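Local coordinates for pyruvate kinase 1 (Trypanosoma brucei brucei, PDB 4KCT), which catalyses phosphoryl transfer from phosphoenolpyruvate to ADP, giving pyruvate and ATP, and also has an intrinsic oxaloacetate decarboxylase activity, at residues A387-V392 against V476-H481; M397-L400 against S406-L409; L409-K412 against P418-C421; L460-A465 against R494-P499. One frame throughout, in Å; residues are numbered along the deposited sequence. Where two conformers were deposited one is given.

Interaction 1. Residues A387-V392 against V476-H481; sequences ASAFEV and VVVVVH. With FDP (2,6-di-O-phosphono-beta-D-fructofuranose), chain F.
Val478 meets Ser388 and Ala389, and Val476 meets Val392, where helix 377-392 lies on strand 476-481 in the C-terminal alpha/beta domain of pyruvate kinase. The short segments run nearly antiparallel, at 172°, with their axes 8.7 Å apart at closest approach. The apolar contacts do most of the work. Val478 CG2 rests 3.8 Å from Ala389 CA and 3.9 Å from Ala389 CB, so this methyl touches the helix backbone itself, which a residue as small as alanine permits. Further along, Val392 CG2 and Val476 CG1 touch at 4.1 Å, and the two valine side chains cross at about a right angle.

The polar side is quieter, since no hydrogen bond spans the two segments. In one of its two deposited conformers Ser388 has OG tucked between its backbone N and carbonyl carbon (chi1 66°). From there it hydrogen-bonds back to the carbonyl oxygen of Ala385 in its own helix, and Val478 CG1 lies against the hydroxyl, a contact that rests on that conformer. On another side of the helix, Glu391 forms a salt bridge with Lys368 of the second subunit, so the helix also serves the subunit interface.

At its C-terminal end the strand reaches the bound fructose 2,6-bisphosphate, where His481 CA comes 3.4 Å from the sugar oxygen O4 and His481 CB 3.6 Å from O3.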
# COMPACT_ATOMS: atom_id res chain seq x y z
N ALA A 387 12.39 -13.59 6.18
CA ALA A 387 10.99 -13.47 6.54
C ALA A 387 10.66 -14.28 7.80
O ALA A 387 9.96 -13.79 8.71
CB ALA A 387 10.07 -13.85 5.37
N SER A 388 11.10 -15.54 7.83
CA SER A 388 10.81 -16.40 8.98
C SER A 388 11.45 -15.86 10.27
O SER A 388 10.84 -15.95 11.33
CB SER A 388 11.20 -17.87 8.72
OG SER A 388 12.60 -18.05 8.56
N ALA A 389 12.63 -15.22 10.15
CA ALA A 389 13.28 -14.58 11.31
C ALA A 389 12.42 -13.46 11.89
O ALA A 389 12.26 -13.33 13.12
CB ALA A 389 14.66 -14.04 10.91
N PHE A 390 11.86 -12.64 11.02
CA PHE A 390 10.92 -11.64 11.49
C PHE A 390 9.70 -12.30 12.14
O PHE A 390 9.24 -11.84 13.18
CB PHE A 390 10.49 -10.70 10.35
CG PHE A 390 11.54 -9.69 9.97
CD1 PHE A 390 11.99 -8.74 10.92
CD2 PHE A 390 12.07 -9.67 8.69
CE1 PHE A 390 12.87 -7.72 10.53
CE2 PHE A 390 13.03 -8.71 8.33
CZ PHE A 390 13.43 -7.74 9.26
N GLU A 391 9.12 -13.32 11.49
CA GLU A 391 7.85 -13.90 12.02
C GLU A 391 8.04 -14.49 13.42
O GLU A 391 7.12 -14.46 14.24
CB GLU A 391 7.27 -14.99 11.12
CG GLU A 391 7.24 -14.66 9.64
CD GLU A 391 6.23 -13.61 9.29
OE1 GLU A 391 5.94 -13.46 8.08
OE2 GLU A 391 5.72 -12.92 10.22
N VAL A 392 9.19 -15.10 13.66
CA VAL A 392 9.44 -15.71 14.99
C VAL A 392 10.24 -14.88 15.93
O VAL A 392 10.54 -15.33 17.03
CB VAL A 392 10.13 -17.09 14.94
CG1 VAL A 392 9.27 -18.11 14.28
CG2 VAL A 392 11.54 -17.00 14.34
N VAL A 476 15.10 -19.22 19.31
CA VAL A 476 15.06 -19.70 17.93
C VAL A 476 16.18 -19.06 17.09
O VAL A 476 16.40 -17.87 17.15
CB VAL A 476 13.71 -19.40 17.25
CG1 VAL A 476 13.60 -20.15 15.92
CG2 VAL A 476 12.58 -19.79 18.16
N VAL A 477 16.85 -19.87 16.28
CA VAL A 477 17.82 -19.37 15.30
C VAL A 477 17.42 -19.89 13.92
O VAL A 477 16.94 -21.02 13.81
CB VAL A 477 19.23 -19.87 15.62
CG1 VAL A 477 20.20 -19.52 14.49
CG2 VAL A 477 19.72 -19.24 16.91
N VAL A 478 17.50 -19.05 12.90
CA VAL A 478 17.17 -19.48 11.54
C VAL A 478 18.46 -19.92 10.85
O VAL A 478 19.42 -19.15 10.79
CB VAL A 478 16.49 -18.36 10.71
CG1 VAL A 478 16.15 -18.89 9.29
CG2 VAL A 478 15.21 -17.88 11.44
N VAL A 479 18.48 -21.16 10.36
CA VAL A 479 19.73 -21.79 9.91
C VAL A 479 19.61 -22.13 8.43
O VAL A 479 18.71 -22.87 8.03
CB VAL A 479 20.01 -23.09 10.68
CG1 VAL A 479 21.30 -23.75 10.20
CG2 VAL A 479 20.04 -22.81 12.18
N VAL A 480 20.55 -21.65 7.63
CA VAL A 480 20.47 -21.76 6.18
C VAL A 480 21.73 -22.47 5.67
O VAL A 480 22.86 -22.04 5.96
CB VAL A 480 20.40 -20.36 5.54
CG1 VAL A 480 20.47 -20.46 4.00
CG2 VAL A 480 19.12 -19.62 5.99
N HIS A 481 21.53 -23.56 4.93
CA HIS A 481 22.63 -24.22 4.19
C HIS A 481 22.01 -25.17 3.20
O HIS A 481 20.82 -25.07 2.91
CB HIS A 481 23.60 -24.95 5.14
CG HIS A 481 22.93 -25.89 6.13
ND1 HIS A 481 22.47 -27.13 5.77
CD2 HIS A 481 22.75 -25.78 7.51
CE1 HIS A 481 21.97 -27.75 6.88
NE2 HIS A 481 22.17 -26.95 7.94
P1 FDP F . 28.88 -26.92 1.59
O1P FDP F . 27.99 -27.46 2.68
O2P FDP F . 30.15 -26.32 2.14
O3P FDP F . 29.07 -27.84 0.39
O1 FDP F . 27.45 -26.90 -1.51
C1 FDP F . 26.49 -26.74 -0.47
C2 FDP F . 26.83 -25.49 0.33
O2 FDP F . 28.12 -25.60 0.99
C3 FDP F . 25.76 -25.12 1.34
O3 FDP F . 25.79 -25.97 2.49
C4 FDP F . 26.18 -23.71 1.69
O4 FDP F . 25.16 -22.96 2.37
C5 FDP F . 26.49 -23.15 0.31
O5 FDP F . 26.86 -24.32 -0.51
C6 FDP F . 27.63 -22.15 0.37
O6 FDP F . 27.66 -21.44 -0.87
P2 FDP F . 28.54 -20.08 -0.99
O4P FDP F . 27.84 -19.08 -0.05
O5P FDP F . 29.90 -20.50 -0.53
O6P FDP F . 28.44 -19.70 -2.44

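Interaction 2. Residues M397-L400 against S406-L409; sequences MLVL and SARL. With FDP (2,6-di-O-phosphono-beta-D-fructofuranose), chain F.
Strand residue Val399 faces Ala407 near the start of helix 405-412, their CA atoms 6.3 Å apart, and five residues are enough to carry the chain from one segment to the other. Both methyls of Val399 are used. With chi1 at 58°, CG1 sits between the backbone N and the carbonyl carbon and touches Ala407 CB at 4.0 Å, while CG2, on the other branch, presses on Ser406 CB at 3.7 Å.

Ser406 thus turns its carbon to the strand and its polar atoms to the ligand. One phosphate oxygen, O4P of fructose 2,6-bisphosphate, is gripped twice, by Ser406 OG at 2.7 Å and by Ser406 N at 2.9 Å, the latter with an N-H...O angle of 158°. From the strand, Leu400 O accepts a hydrogen bond from sugar oxygen O4, also 2.7 Å long. Asn402 N and Thr403 N, in the turn between, bind the same ligand. The helix start nearby probably helps to stabilise the phosphate charge.

A sugar phosphate held where a beta strand turns into the N terminus of the next helix is a classic phosphate-binding arrangement of beta-alpha-beta units, and here it forms part of the effector site.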
# COMPACT_ATOMS: atom_id res chain seq x y z
N MET A 397 20.52 -15.40 12.86
CA MET A 397 20.48 -16.33 11.76
C MET A 397 21.87 -16.92 11.64
O MET A 397 22.84 -16.32 12.09
CB MET A 397 20.11 -15.60 10.47
CG MET A 397 18.74 -14.89 10.56
SD MET A 397 18.30 -14.10 8.99
CE MET A 397 18.04 -15.54 7.93
N LEU A 398 21.95 -18.09 11.03
CA LEU A 398 23.21 -18.79 10.86
C LEU A 398 23.24 -19.29 9.42
O LEU A 398 22.26 -19.87 8.96
CB LEU A 398 23.25 -19.99 11.84
CG LEU A 398 24.39 -21.00 11.72
CD1 LEU A 398 25.73 -20.31 11.82
CD2 LEU A 398 24.25 -21.99 12.88
N VAL A 399 24.32 -19.01 8.69
CA VAL A 399 24.44 -19.44 7.30
C VAL A 399 25.84 -20.04 7.07
O VAL A 399 26.83 -19.55 7.62
CB VAL A 399 24.20 -18.26 6.30
CG1 VAL A 399 25.19 -17.11 6.54
CG2 VAL A 399 24.24 -18.75 4.83
N LEU A 400 25.89 -21.17 6.36
CA LEU A 400 27.19 -21.72 5.90
C LEU A 400 27.54 -21.11 4.55
O LEU A 400 26.74 -21.15 3.62
CB LEU A 400 27.11 -23.25 5.76
CG LEU A 400 27.35 -24.05 7.06
CD1 LEU A 400 26.56 -23.46 8.21
CD2 LEU A 400 27.00 -25.53 6.86
N SER A 406 26.32 -16.57 -0.02
CA SER A 406 25.08 -16.82 0.72
C SER A 406 24.93 -15.86 1.87
O SER A 406 23.81 -15.50 2.24
CB SER A 406 25.00 -18.25 1.26
OG SER A 406 25.13 -19.20 0.20
N ALA A 407 26.03 -15.48 2.51
CA ALA A 407 25.92 -14.50 3.61
C ALA A 407 25.47 -13.14 3.09
O ALA A 407 24.65 -12.46 3.73
CB ALA A 407 27.24 -14.39 4.38
N ARG A 408 26.08 -12.68 2.00
CA ARG A 408 25.65 -11.43 1.38
C ARG A 408 24.19 -11.47 0.91
O ARG A 408 23.50 -10.46 0.92
CB ARG A 408 26.58 -11.05 0.20
CG ARG A 408 27.98 -10.59 0.67
CD ARG A 408 28.81 -10.03 -0.50
NE ARG A 408 29.37 -11.11 -1.29
CZ ARG A 408 30.50 -11.75 -1.01
NH1 ARG A 408 31.26 -11.41 0.06
NH2 ARG A 408 30.86 -12.77 -1.76
N LEU A 409 23.74 -12.63 0.45
CA LEU A 409 22.37 -12.80 -0.01
C LEU A 409 21.35 -12.68 1.13
O LEU A 409 20.27 -12.14 0.95
CB LEU A 409 22.22 -14.16 -0.72
CG LEU A 409 21.06 -14.35 -1.71
CD1 LEU A 409 20.95 -13.16 -2.69
CD2 LEU A 409 21.27 -15.67 -2.47
P1 FDP F . 28.88 -26.92 1.59
O1P FDP F . 27.99 -27.46 2.68
O2P FDP F . 30.15 -26.32 2.14
O3P FDP F . 29.07 -27.84 0.39
O1 FDP F . 27.45 -26.90 -1.51
C1 FDP F . 26.49 -26.74 -0.47
C2 FDP F . 26.83 -25.49 0.33
O2 FDP F . 28.12 -25.60 0.99
C3 FDP F . 25.76 -25.12 1.34
O3 FDP F . 25.79 -25.97 2.49
C4 FDP F . 26.18 -23.71 1.69
O4 FDP F . 25.16 -22.96 2.37
C5 FDP F . 26.49 -23.15 0.31
O5 FDP F . 26.86 -24.32 -0.51
C6 FDP F . 27.63 -22.15 0.37
O6 FDP F . 27.66 -21.44 -0.87
P2 FDP F . 28.54 -20.08 -0.99
O4P FDP F . 27.84 -19.08 -0.05
O5P FDP F . 29.90 -20.50 -0.53
O6P FDP F . 28.44 -19.70 -2.44

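Interaction 3. Residues L409-K412 against P418-C421; sequences LISK and PIIC
Ser411 and Ile419 make the nearest backbone approach, their CA atoms 7.4 Å apart, as residues 409-412 of helix 405-412 pass over the beginning of strand 419-423. Ile419, which points at the helix, is the strand's one contributor here and supplies more than half of the buried surface. Its CG1 branch lies anti to the carbonyl carbon (chi1 -56°), and the extended second torsion, 168°, carries the terminal methyl right up to the helix backbone. There CD1 lies 3.6 Å from Ser411 CA and also 3.6 Å from Ser411 N, with Ser411 CB slightly further off at 3.8 Å. The methyl therefore packs on main-chain atoms as much as on a side chain.

Ile410 supplies the other contact. Its CG2 methyl, rather than its longer branch, touches Ile419 CD1 at 3.6 Å and Ile419 CG1 at 4.0 Å, and the two isoleucines slide past each other in opposite directions. This is the second half of a beta-alpha-beta crossover: strand 396-400, helix 405-412 and strand 419-423 follow one another in the chain, and the two strands are parallel neighbours in the sheet. The longer branch of Ile410 goes to the first of those strands, where it packs on Val399, so one helix residue touches both.

Although Ser411 brings CB to the isoleucine, its hydroxyl is engaged elsewhere. OG stands anti to the backbone N at chi1 -176° and hydrogen-bonds to the carbonyl oxygen of Arg436, while on the strand side Ile419 also touches Val438 on the neighbouring strand.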
# COMPACT_ATOMS: atom_id res chain seq x y z
N LEU A 409 23.74 -12.63 0.45
CA LEU A 409 22.37 -12.80 -0.01
C LEU A 409 21.35 -12.68 1.13
O LEU A 409 20.27 -12.14 0.95
CB LEU A 409 22.22 -14.16 -0.72
CG LEU A 409 21.06 -14.35 -1.71
CD1 LEU A 409 20.95 -13.16 -2.69
CD2 LEU A 409 21.27 -15.67 -2.47
N ILE A 410 21.68 -13.21 2.29
CA ILE A 410 20.86 -12.99 3.49
C ILE A 410 20.90 -11.54 3.97
O ILE A 410 19.85 -10.94 4.23
CB ILE A 410 21.29 -13.90 4.63
CG1 ILE A 410 21.01 -15.37 4.24
CG2 ILE A 410 20.55 -13.52 5.93
CD1 ILE A 410 21.51 -16.36 5.29
N SER A 411 22.10 -10.96 4.02
CA SER A 411 22.22 -9.54 4.39
C SER A 411 21.46 -8.61 3.44
O SER A 411 20.94 -7.57 3.85
CB SER A 411 23.71 -9.12 4.46
OG SER A 411 23.83 -7.77 4.91
N LYS A 412 21.35 -9.01 2.18
CA LYS A 412 20.64 -8.21 1.19
C LYS A 412 19.20 -7.92 1.70
O LYS A 412 18.64 -6.84 1.43
CB LYS A 412 20.58 -8.96 -0.14
CG LYS A 412 19.58 -8.41 -1.13
CD LYS A 412 19.67 -9.19 -2.46
CE LYS A 412 18.75 -8.55 -3.50
NZ LYS A 412 18.85 -9.24 -4.82
N PRO A 418 21.74 -10.45 14.15
CA PRO A 418 23.03 -10.82 13.59
C PRO A 418 22.92 -11.99 12.60
O PRO A 418 22.04 -12.87 12.74
CB PRO A 418 23.84 -11.25 14.82
CG PRO A 418 23.19 -10.53 15.96
CD PRO A 418 21.73 -10.51 15.63
N ILE A 419 23.76 -11.97 11.58
CA ILE A 419 23.90 -13.11 10.68
C ILE A 419 25.25 -13.78 10.95
O ILE A 419 26.31 -13.25 10.58
CB ILE A 419 23.91 -12.66 9.23
CG1 ILE A 419 22.65 -11.85 8.90
CG2 ILE A 419 24.09 -13.86 8.28
CD1 ILE A 419 22.77 -11.14 7.56
N ILE A 420 25.22 -14.90 11.66
CA ILE A 420 26.43 -15.66 11.89
C ILE A 420 26.77 -16.48 10.66
O ILE A 420 25.95 -17.25 10.19
CB ILE A 420 26.24 -16.61 13.09
CG1 ILE A 420 25.91 -15.79 14.36
CG2 ILE A 420 27.50 -17.47 13.29
CD1 ILE A 420 25.42 -16.64 15.51
N CYS A 421 27.96 -16.26 10.10
CA CYS A 421 28.38 -17.00 8.94
C CYS A 421 29.54 -17.92 9.34
O CYS A 421 30.62 -17.44 9.77
CB CYS A 421 28.83 -16.05 7.83
SG CYS A 421 29.55 -16.93 6.41

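Interaction 4. Residues L460-A465 against R494-P499; sequences LGLDFA and RLIYLP
Leu462 projects from helix 455-467 onto Leu498 and Ile496, at the C-terminal end of the chain; the CA atoms of Leu462 and Leu498 are 7.1 Å apart. CB of Leu462 already touches the tip of Leu498, with Leu498 CD2 at 3.8 Å. CG follows, 4.1 Å from that same methyl. At the fork the two branches part: CD2 remains with Leu498, meeting its CD2 at 3.6 Å, whereas CD1 turns to Ile496 and comes within 4.3 Å of its CG2, a looser touch. A single methyl, Leu498 CD2, thus serves CB, CG and CD2 of Leu462, and the two side chains cross obliquely. Although the first bond of the Leu498 side chain is not aimed at the helix, a chi2 of 174° sends CD1 on away from the helix and leaves CD2, the other branch, turned to Leu462.

Ile496 has a second task within its own strand. Its CD1 sits 3.4 Å above the guanidinium plane of Arg494, over the centre of the group, and so lies on one flat face. The guanidinium nitrogens are occupied in other ways: NH2 hydrogen-bonds to His481 NE2, and NH1 makes a salt bridge to Asp483 of a second subunit, next to where the sheet continues across the interface.

Between the two segments, by contrast, everything is carbon on carbon. No hydrogen bond links them, so although the Pro499 carbonyl oxygen is hydrogen-bonded to Lys466, further along the same helix, the hold between the segments themselves is apolar packing, a matter of shape and the exclusion of water.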
# COMPACT_ATOMS: atom_id res chain seq x y z
N LEU A 460 29.38 -25.42 15.47
CA LEU A 460 30.33 -24.33 15.71
C LEU A 460 29.58 -23.00 15.75
O LEU A 460 29.77 -22.17 16.67
CB LEU A 460 31.39 -24.30 14.60
CG LEU A 460 32.57 -23.33 14.72
CD1 LEU A 460 33.45 -23.67 15.93
CD2 LEU A 460 33.41 -23.39 13.44
N GLY A 461 28.69 -22.80 14.76
CA GLY A 461 27.90 -21.58 14.66
C GLY A 461 26.98 -21.36 15.84
O GLY A 461 26.86 -20.24 16.35
N LEU A 462 26.29 -22.41 16.27
CA LEU A 462 25.37 -22.31 17.41
C LEU A 462 26.12 -22.11 18.74
O LEU A 462 25.67 -21.36 19.62
CB LEU A 462 24.47 -23.54 17.49
CG LEU A 462 23.45 -23.68 16.33
CD1 LEU A 462 22.61 -24.96 16.45
CD2 LEU A 462 22.56 -22.45 16.20
N ASP A 463 27.28 -22.74 18.87
CA ASP A 463 28.14 -22.52 20.05
C ASP A 463 28.65 -21.10 20.08
O ASP A 463 28.68 -20.45 21.14
CB ASP A 463 29.33 -23.47 20.04
CG ASP A 463 28.95 -24.89 20.47
OD1 ASP A 463 27.81 -25.10 20.96
OD2 ASP A 463 29.73 -25.81 20.18
N PHE A 464 29.01 -20.59 18.91
CA PHE A 464 29.45 -19.21 18.79
C PHE A 464 28.34 -18.23 19.17
O PHE A 464 28.58 -17.30 19.93
CB PHE A 464 29.98 -18.94 17.39
CG PHE A 464 30.48 -17.54 17.18
CD1 PHE A 464 31.81 -17.21 17.48
CD2 PHE A 464 29.68 -16.60 16.55
CE1 PHE A 464 32.31 -15.94 17.18
CE2 PHE A 464 30.17 -15.33 16.27
CZ PHE A 464 31.48 -14.99 16.60
N ALA A 465 27.12 -18.46 18.68
CA ALA A 465 25.99 -17.61 19.07
C ALA A 465 25.82 -17.52 20.59
O ALA A 465 25.48 -16.47 21.12
CB ALA A 465 24.68 -18.09 18.42
N ARG A 494 16.00 -23.85 8.17
CA ARG A 494 15.43 -24.59 9.34
C ARG A 494 15.29 -23.58 10.47
O ARG A 494 16.18 -22.75 10.65
CB ARG A 494 16.40 -25.66 9.84
CG ARG A 494 16.65 -26.81 8.90
CD ARG A 494 17.47 -27.86 9.59
NE ARG A 494 18.90 -27.54 9.65
CZ ARG A 494 19.72 -28.10 10.54
NH1 ARG A 494 19.24 -28.96 11.43
NH2 ARG A 494 21.02 -27.88 10.46
N LEU A 495 14.27 -23.73 11.30
CA LEU A 495 14.22 -23.03 12.58
C LEU A 495 14.65 -24.00 13.65
O LEU A 495 14.04 -25.04 13.80
CB LEU A 495 12.81 -22.54 12.89
CG LEU A 495 12.11 -21.63 11.88
CD1 LEU A 495 11.14 -20.66 12.55
CD2 LEU A 495 13.09 -20.92 11.00
N ILE A 496 15.69 -23.64 14.40
CA ILE A 496 16.24 -24.52 15.43
C ILE A 496 16.21 -23.78 16.76
O ILE A 496 16.53 -22.59 16.82
CB ILE A 496 17.68 -24.89 15.07
CG1 ILE A 496 17.67 -25.79 13.83
CG2 ILE A 496 18.37 -25.62 16.23
CD1 ILE A 496 19.05 -26.01 13.25
N TYR A 497 15.77 -24.45 17.82
CA TYR A 497 15.93 -23.92 19.17
C TYR A 497 17.32 -24.25 19.71
O TYR A 497 17.73 -25.41 19.70
CB TYR A 497 14.89 -24.53 20.12
CG TYR A 497 13.52 -24.04 19.88
CD1 TYR A 497 12.64 -24.74 19.06
CD2 TYR A 497 13.09 -22.84 20.44
CE1 TYR A 497 11.36 -24.28 18.83
CE2 TYR A 497 11.84 -22.34 20.17
CZ TYR A 497 10.97 -23.06 19.38
OH TYR A 497 9.69 -22.59 19.19
N LEU A 498 17.97 -23.26 20.30
CA LEU A 498 19.27 -23.51 20.92
C LEU A 498 19.13 -24.43 22.08
O LEU A 498 18.25 -24.23 22.92
CB LEU A 498 19.90 -22.22 21.38
CG LEU A 498 20.54 -21.41 20.29
CD1 LEU A 498 20.99 -20.10 20.89
CD2 LEU A 498 21.72 -22.16 19.70
N PRO A 499 19.94 -25.49 22.10
CA PRO A 499 19.94 -26.46 23.20
C PRO A 499 20.61 -25.88 24.45
O PRO A 499 21.35 -24.88 24.40
CB PRO A 499 20.76 -27.63 22.64
CG PRO A 499 21.65 -27.02 21.61
CD PRO A 499 20.93 -25.81 21.06
OXT PRO A 499 20.36 -26.37 25.56

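How the interactions relate
From the N-terminal side, helix 377-392 opens interaction 1, which closes only when the chain returns as strand 476-481. Nested in that long loop are interactions 2 and 3, two short closures in series that share Leu409 and fasten helix 405-412 first to strand 396-400 and then to strand 419-423. Interaction 4 opens within the same loop, on helix 455-467, but closes beyond it on strand 492-497, so interactions 1 and 4 cross. All four meet one sheet: helices 377-392 and 405-412 pack on one face and helix 455-467 on the other, where Leu398 touches Leu462. Interactions 1 and 2 both reach the effector, and interactions 1 and 4 the second subunit.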